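Local coordinates for protein YPM (Yersinia pseudotuberculosis, PDB 1PM4) that acts as a superantigenic mitogen, a bacterial toxin that probably stimulates T cells by engaging their receptors outside the usual peptide-specific mode, at residues I50-V55 and S83-I88. Sequence-based numbering, arbitrary orientation.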
ATOM      1  N   ILE A  50       9.574   7.482   1.483  1.00  8.39           N
ATOM      2  CA  ILE A  50       8.464   7.100   0.629  1.00  9.47           C
ATOM      3  C   ILE A  50       9.028   6.398  -0.597  1.00  9.88           C
ATOM      4  O   ILE A  50       9.955   6.887  -1.231  1.00  9.58           O
ATOM      5  CB  ILE A  50       7.662   8.318   0.195  1.00  9.48           C
ATOM      6  CG1 ILE A  50       7.216   9.119   1.396  1.00 10.23           C
ATOM      7  CG2 ILE A  50       6.455   7.871  -0.629  1.00 11.66           C
ATOM      8  CD1 ILE A  50       6.699  10.523   1.013  1.00 16.54           C
ATOM      9  N   LEU A  51       8.519   5.197  -0.887  1.00 10.32           N
ATOM     10  CA  LEU A  51       8.796   4.471  -2.108  1.00 11.55           C
ATOM     11  C   LEU A  51       7.783   4.825  -3.178  1.00 11.05           C
ATOM     12  O   LEU A  51       6.553   4.676  -2.985  1.00 10.35           O
ATOM     13  CB  LEU A  51       8.806   2.943  -1.823  1.00 11.17           C
ATOM     14  CG  LEU A  51       8.961   2.058  -3.090  1.00 11.65           C
ATOM     15  CD1 LEU A  51      10.237   2.352  -3.976  1.00 11.39           C
ATOM     16  CD2 LEU A  51       8.887   0.627  -2.723  1.00 14.66           C
ATOM     17  N   LEU A  52       8.291   5.382  -4.284  1.00 11.54           N
ATOM     18  CA  LEU A  52       7.466   5.647  -5.438  1.00 13.52           C
ATOM     19  C   LEU A  52       7.823   4.713  -6.587  1.00 14.99           C
ATOM     20  O   LEU A  52       9.013   4.368  -6.787  1.00 15.42           O
ATOM     21  CB  LEU A  52       7.636   7.065  -5.849  1.00 13.64           C
ATOM     22  CG  LEU A  52       7.524   8.133  -4.733  1.00 14.37           C
ATOM     23  CD1 LEU A  52       8.273   9.322  -5.247  1.00 17.57           C
ATOM     24  CD2 LEU A  52       6.150   8.428  -4.541  1.00 16.90           C
ATOM     25  N   ARG A  53       6.809   4.350  -7.361  1.00 17.36           N
ATOM     26  CA  ARG A  53       6.999   3.585  -8.594  1.00 20.16           C
ATOM     27  C   ARG A  53       6.464   4.318  -9.799  1.00 21.62           C
ATOM     28  O   ARG A  53       5.470   5.016  -9.698  1.00 15.46           O
ATOM     29  CB  ARG A  53       6.389   2.175  -8.487  1.00 21.53           C
ATOM     30  CG  ARG A  53       7.455   1.130  -8.927  1.00 27.79           C
ATOM     31  CD  ARG A  53       7.083  -0.381  -8.908  1.00 36.29           C
ATOM     32  NE  ARG A  53       8.226  -1.331  -8.902  1.00 37.70           N
ATOM     33  CZ  ARG A  53       9.387  -1.166  -9.550  1.00 41.53           C
ATOM     34  NH1 ARG A  53       9.641  -0.087 -10.268  1.00 42.92           N
ATOM     35  NH2 ARG A  53      10.326  -2.094  -9.465  1.00 43.00           N
ATOM     36  N   ASN A  54       7.109   4.151 -10.951  1.00 25.14           N
ATOM     37  CA  ASN A  54       6.561   4.679 -12.182  1.00 28.41           C
ATOM     38  C   ASN A  54       5.524   3.665 -12.682  1.00 30.72           C
ATOM     39  O   ASN A  54       5.821   2.506 -12.913  1.00 32.17           O
ATOM     40  CB  ASN A  54       7.629   4.943 -13.234  1.00 30.66           C
ATOM     41  CG  ASN A  54       7.195   6.008 -14.264  1.00 32.15           C
ATOM     42  OD1 ASN A  54       8.021   6.772 -14.820  1.00 36.92           O
ATOM     43  ND2 ASN A  54       5.881   6.069 -14.511  1.00 36.09           N
ATOM     44  N   VAL A  55       4.310   4.126 -12.855  1.00 33.09           N
ATOM     45  CA  VAL A  55       3.123   3.260 -12.812  1.00 35.34           C
ATOM     46  C   VAL A  55       2.818   2.466 -14.103  1.00 36.89           C
ATOM     47  O   VAL A  55       2.633   1.213 -14.067  1.00 37.53           O
ATOM     48  CB  VAL A  55       1.931   4.120 -12.365  1.00 35.36           C
ATOM     49  CG1 VAL A  55       0.595   3.499 -12.711  1.00 37.11           C
ATOM     50  CG2 VAL A  55       2.039   4.339 -10.867  1.00 36.28           C
ATOM     51  N   SER A  83      11.503   1.578 -12.866  1.00 24.81           N
ATOM     52  CA  SER A  83      12.370   2.277 -11.958  1.00 21.63           C
ATOM     53  C   SER A  83      11.574   2.644 -10.744  1.00 18.35           C
ATOM     54  O   SER A  83      10.329   2.628 -10.701  1.00 17.62           O
ATOM     55  CB  SER A  83      13.066   3.479 -12.623  1.00 23.12           C
ATOM     56  OG  SER A  83      12.122   4.386 -13.090  1.00 23.99           O
ATOM     57  N   TRP A  84      12.313   2.979  -9.707  1.00 15.23           N
ATOM     58  CA  TRP A  84      11.675   3.344  -8.456  1.00 14.40           C
ATOM     59  C   TRP A  84      12.400   4.561  -7.962  1.00 12.51           C
ATOM     60  O   TRP A  84      13.548   4.799  -8.349  1.00  9.53           O
ATOM     61  CB  TRP A  84      11.781   2.186  -7.459  1.00 15.12           C
ATOM     62  CG  TRP A  84      13.099   1.695  -7.145  1.00 14.44           C
ATOM     63  CD1 TRP A  84      13.941   2.190  -6.227  1.00 16.25           C
ATOM     64  CD2 TRP A  84      13.752   0.519  -7.705  1.00 14.47           C
ATOM     65  NE1 TRP A  84      15.079   1.435  -6.167  1.00 16.96           N
ATOM     66  CE2 TRP A  84      15.002   0.398  -7.066  1.00 16.33           C
ATOM     67  CE3 TRP A  84      13.384  -0.438  -8.664  1.00 18.72           C
ATOM     68  CZ2 TRP A  84      15.942  -0.634  -7.371  1.00 17.00           C
ATOM     69  CZ3 TRP A  84      14.294  -1.481  -8.979  1.00 18.21           C
ATOM     70  CH2 TRP A  84      15.558  -1.567  -8.325  1.00 18.20           C
ATOM     71  N   ILE A  85      11.741   5.301  -7.090  1.00 11.43           N
ATOM     72  CA  ILE A  85      12.342   6.406  -6.341  1.00 11.48           C
ATOM     73  C   ILE A  85      12.091   6.269  -4.865  1.00  9.72           C
ATOM     74  O   ILE A  85      10.957   5.979  -4.381  1.00 10.40           O
ATOM     75  CB  ILE A  85      11.781   7.720  -6.833  1.00 12.50           C
ATOM     76  CG1 ILE A  85      12.375   8.029  -8.191  1.00 14.88           C
ATOM     77  CG2 ILE A  85      12.066   8.943  -5.847  1.00 13.28           C
ATOM     78  CD1 ILE A  85      11.611   9.175  -8.812  1.00 19.37           C
ATOM     79  N   TRP A  86      13.163   6.472  -4.119  1.00  9.05           N
ATOM     80  CA  TRP A  86      13.120   6.681  -2.701  1.00  8.77           C
ATOM     81  C   TRP A  86      13.069   8.203  -2.438  1.00  9.36           C
ATOM     82  O   TRP A  86      14.003   8.906  -2.783  1.00 12.19           O
ATOM     83  CB  TRP A  86      14.403   6.151  -2.072  1.00  9.32           C
ATOM     84  CG  TRP A  86      14.636   4.709  -2.380  1.00  9.24           C
ATOM     85  CD1 TRP A  86      15.691   4.229  -3.107  1.00 11.18           C
ATOM     86  CD2 TRP A  86      13.948   3.563  -1.851  1.00  9.89           C
ATOM     87  NE1 TRP A  86      15.603   2.870  -3.201  1.00 12.82           N
ATOM     88  CE2 TRP A  86      14.587   2.405  -2.422  1.00  9.16           C
ATOM     89  CE3 TRP A  86      12.836   3.369  -1.066  1.00 11.16           C
ATOM     90  CZ2 TRP A  86      14.167   1.143  -2.193  1.00 10.91           C
ATOM     91  CZ3 TRP A  86      12.378   2.048  -0.856  1.00 14.20           C
ATOM     92  CH2 TRP A  86      13.078   0.946  -1.401  1.00 13.22           C
ATOM     93  N   LYS A  87      11.974   8.684  -1.873  1.00  9.04           N
ATOM     94  CA  LYS A  87      11.892  10.072  -1.479  1.00  8.13           C
ATOM     95  C   LYS A  87      12.078  10.220   0.026  1.00  8.16           C
ATOM     96  O   LYS A  87      11.361   9.589   0.800  1.00  7.76           O
ATOM     97  CB  LYS A  87      10.514  10.610  -1.857  1.00 10.15           C
ATOM     98  CG  LYS A  87      10.250  11.991  -1.430  1.00  8.95           C
ATOM     99  CD  LYS A  87       8.999  12.592  -2.103  1.00  9.42           C
ATOM    100  CE  LYS A  87       8.781  13.963  -1.681  1.00  9.09           C
ATOM    101  NZ  LYS A  87       7.413  14.571  -2.120  1.00 10.83           N
ATOM    102  N   ILE A  88      13.034  11.021   0.398  1.00  8.04           N
ATOM    103  CA  ILE A  88      13.383  11.339   1.774  1.00  7.88           C
ATOM    104  C   ILE A  88      12.835  12.720   2.043  1.00  7.46           C
ATOM    105  O   ILE A  88      13.269  13.709   1.408  1.00  9.06           O
ATOM    106  CB  ILE A  88      14.939  11.372   1.999  1.00  7.51           C
ATOM    107  CG1 ILE A  88      15.541   9.978   1.665  1.00  9.19           C
ATOM    108  CG2 ILE A  88      15.269  11.723   3.422  1.00  7.53           C
ATOM    109  CD1 ILE A  88      17.046   9.969   1.410  1.00 12.61           C
TER
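Two central strands of one four-stranded sheet of the jelly roll, 47-54 and 84-90, run antiparallel here. Ile50 pairs with Lys87 and Leu52 with Ile85 as hydrogen-bonded pairs, each through two backbone bonds. The straightest runs from Leu52 N to Ile85 O (2.7 Å, 178° at the hydrogen); in the return bond, Ile85 N lies 26° above the carbonyl plane of Leu52. The non-hydrogen-bonded pairs, Leu51–Trp86 and Arg53–Trp84, send their side chains to the face that meets the other sheet of the sandwich, where Trp84 packs on Leu34, and Trp86 on Ala36 and Leu72. Leu51, its CG anti to the backbone N, lays CD1 over the six-membered ring of Trp86, a CH-pi contact 4.0 Å from the centroid; the same methyl lies 3.8 Å from Trp84 CB. Arg53 runs extended beside Trp84, guanidinium and indole planes 81° apart, with NH2 3.6 Å from Trp84 CE3. Arg53 NE forms a salt bridge with Asp76 and NH1 a hydrogen bond to Leu82 O, two anchors that would hold the guanidinium's rotation. On the other face the side chains of Leu52 and Ile85 cross obliquely, while extended Lys87 carries NZ to a salt bridge with Glu75 of the second subunit.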